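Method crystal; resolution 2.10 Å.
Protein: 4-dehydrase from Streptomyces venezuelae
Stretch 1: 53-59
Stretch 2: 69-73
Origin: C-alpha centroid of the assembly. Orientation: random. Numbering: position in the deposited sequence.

Stretch 1, residues 53-59: LVREFEE
Stretch 2 (69-73) HAVAT

Residues 53-59 form a stretch of helix, phi and psi near -60° and -45°, that crosses the extended strand 69-73 at 132° between N-to-C directions, the axes approaching to 7.6 Å. In register, Glu 58 lies over Ala 70, their CA atoms 5.2 Å apart. Alternation along the strand points the CA-to-CB bonds of Ala 70 and Ala 72 toward the helix and those of His 69, Val 71 and Thr 73 away.

Glu 58 has the largest share of the contact, 79 Å² of the 231 Å² buried, followed by Ala 72 and Ala 70. With chi1 -73° (m), chi2 172° (t) and chi3 -25°, it reaches the strand backbone, where Ala 72 N donates a nearly linear hydrogen bond (170°) to Glu 58 OE2 at 2.9 Å. A buried carboxylate needs such polar partners; within the helix, Arg 55 NH1 forms a salt bridge with Glu 58 OE1 at 3.4 Å, one turn back.

The methyl of Ala 72 packs among three helix side chains, with Ala 72 CB 3.6 Å from Glu 58 CG, 3.7 Å from Val 54 CG1 and 4.2 Å from Phe 57 CD2. Val 54 (chi1 t) supplies a branched apolar surface, while Phe 57 (chi1 -177°, chi2 76°) presents its ring edge. At Ala 70 the methyl meets the helix backbone itself, Ala 70 CB lying 3.3 Å from Glu 58 O, a contact without hydrogen bonding.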

# COMPACT_ATOMS: atom_id res chain seq x y z
N LEU A 53 12.24 12.92 -2.20
CA LEU A 53 12.70 12.07 -1.10
C LEU A 53 12.72 10.61 -1.57
O LEU A 53 13.70 9.88 -1.41
CB LEU A 53 11.83 12.29 0.15
CG LEU A 53 12.06 13.71 0.67
CD1 LEU A 53 11.20 14.01 1.88
CD2 LEU A 53 13.55 13.92 1.00
N VAL A 54 11.63 10.20 -2.21
CA VAL A 54 11.57 8.86 -2.70
C VAL A 54 12.74 8.59 -3.62
O VAL A 54 13.41 7.58 -3.52
CB VAL A 54 10.26 8.63 -3.43
CG1 VAL A 54 10.32 7.34 -4.22
CG2 VAL A 54 9.11 8.59 -2.42
N ARG A 55 12.97 9.51 -4.54
CA ARG A 55 14.06 9.33 -5.48
C ARG A 55 15.38 9.18 -4.78
O ARG A 55 16.18 8.35 -5.16
CB ARG A 55 14.17 10.44 -6.53
CG ARG A 55 13.00 10.39 -7.50
CD ARG A 55 12.78 8.96 -7.98
NE ARG A 55 12.15 8.93 -9.28
CZ ARG A 55 10.99 8.35 -9.53
NH1 ARG A 55 10.30 7.71 -8.58
NH2 ARG A 55 10.51 8.43 -10.78
N GLU A 56 15.59 9.98 -3.76
CA GLU A 56 16.83 9.88 -3.00
C GLU A 56 16.98 8.50 -2.35
O GLU A 56 18.01 7.80 -2.43
CB GLU A 56 16.95 11.00 -1.96
CG GLU A 56 18.38 11.15 -1.40
CD GLU A 56 18.42 12.04 -0.18
OE1 GLU A 56 17.67 13.00 -0.04
OE2 GLU A 56 19.32 11.68 0.72
N PHE A 57 15.91 8.11 -1.70
CA PHE A 57 15.85 6.81 -1.03
C PHE A 57 16.13 5.69 -2.03
O PHE A 57 17.00 4.85 -1.84
CB PHE A 57 14.44 6.65 -0.39
CG PHE A 57 14.20 5.40 0.42
CD1 PHE A 57 14.73 5.27 1.70
CD2 PHE A 57 13.42 4.35 -0.07
CE1 PHE A 57 14.50 4.12 2.46
CE2 PHE A 57 13.17 3.19 0.67
CZ PHE A 57 13.74 3.08 1.94
N GLU A 58 15.41 5.70 -3.14
CA GLU A 58 15.58 4.68 -4.17
C GLU A 58 17.03 4.50 -4.52
O GLU A 58 17.51 3.38 -4.80
CB GLU A 58 14.75 5.00 -5.43
CG GLU A 58 13.24 4.78 -5.21
CD GLU A 58 12.48 5.27 -6.39
OE1 GLU A 58 12.92 6.12 -7.12
OE2 GLU A 58 11.33 4.69 -6.56
N GLU A 59 17.72 5.63 -4.52
CA GLU A 59 19.13 5.67 -4.87
C GLU A 59 20.02 4.94 -3.86
O GLU A 59 20.83 4.07 -4.21
CB GLU A 59 19.57 7.12 -5.10
CG GLU A 59 21.01 7.21 -5.63
CD GLU A 59 21.53 8.60 -5.52
OE1 GLU A 59 21.76 9.29 -6.50
OE2 GLU A 59 21.64 9.01 -4.27
N HIS A 69 18.89 -0.33 -10.28
CA HIS A 69 17.58 0.21 -10.06
C HIS A 69 16.81 -0.25 -8.84
O HIS A 69 16.94 -1.38 -8.38
CB HIS A 69 16.72 -0.04 -11.33
CG HIS A 69 17.51 -0.12 -12.61
ND1 HIS A 69 17.60 0.95 -13.49
CD2 HIS A 69 18.24 -1.15 -13.16
CE1 HIS A 69 18.36 0.56 -14.52
NE2 HIS A 69 18.77 -0.69 -14.35
N ALA A 70 15.95 0.66 -8.36
CA ALA A 70 15.04 0.46 -7.23
C ALA A 70 13.80 1.31 -7.36
O ALA A 70 13.87 2.49 -7.67
CB ALA A 70 15.67 0.83 -5.91
N VAL A 71 12.66 0.69 -7.09
CA VAL A 71 11.37 1.37 -7.11
C VAL A 71 10.86 1.25 -5.68
O VAL A 71 10.67 0.12 -5.22
CB VAL A 71 10.41 0.68 -8.09
CG1 VAL A 71 9.04 1.32 -8.08
CG2 VAL A 71 10.97 0.63 -9.51
N ALA A 72 10.66 2.37 -4.97
CA ALA A 72 10.17 2.47 -3.60
C ALA A 72 8.67 2.14 -3.55
O ALA A 72 7.91 2.57 -4.42
CB ALA A 72 10.52 3.85 -3.02
N THR A 73 8.22 1.35 -2.57
CA THR A 73 6.81 0.98 -2.52
C THR A 73 6.18 1.23 -1.16
O THR A 73 6.87 1.51 -0.18
CB THR A 73 6.64 -0.54 -2.93
OG1 THR A 73 7.30 -1.40 -2.02
CG2 THR A 73 7.12 -0.88 -4.35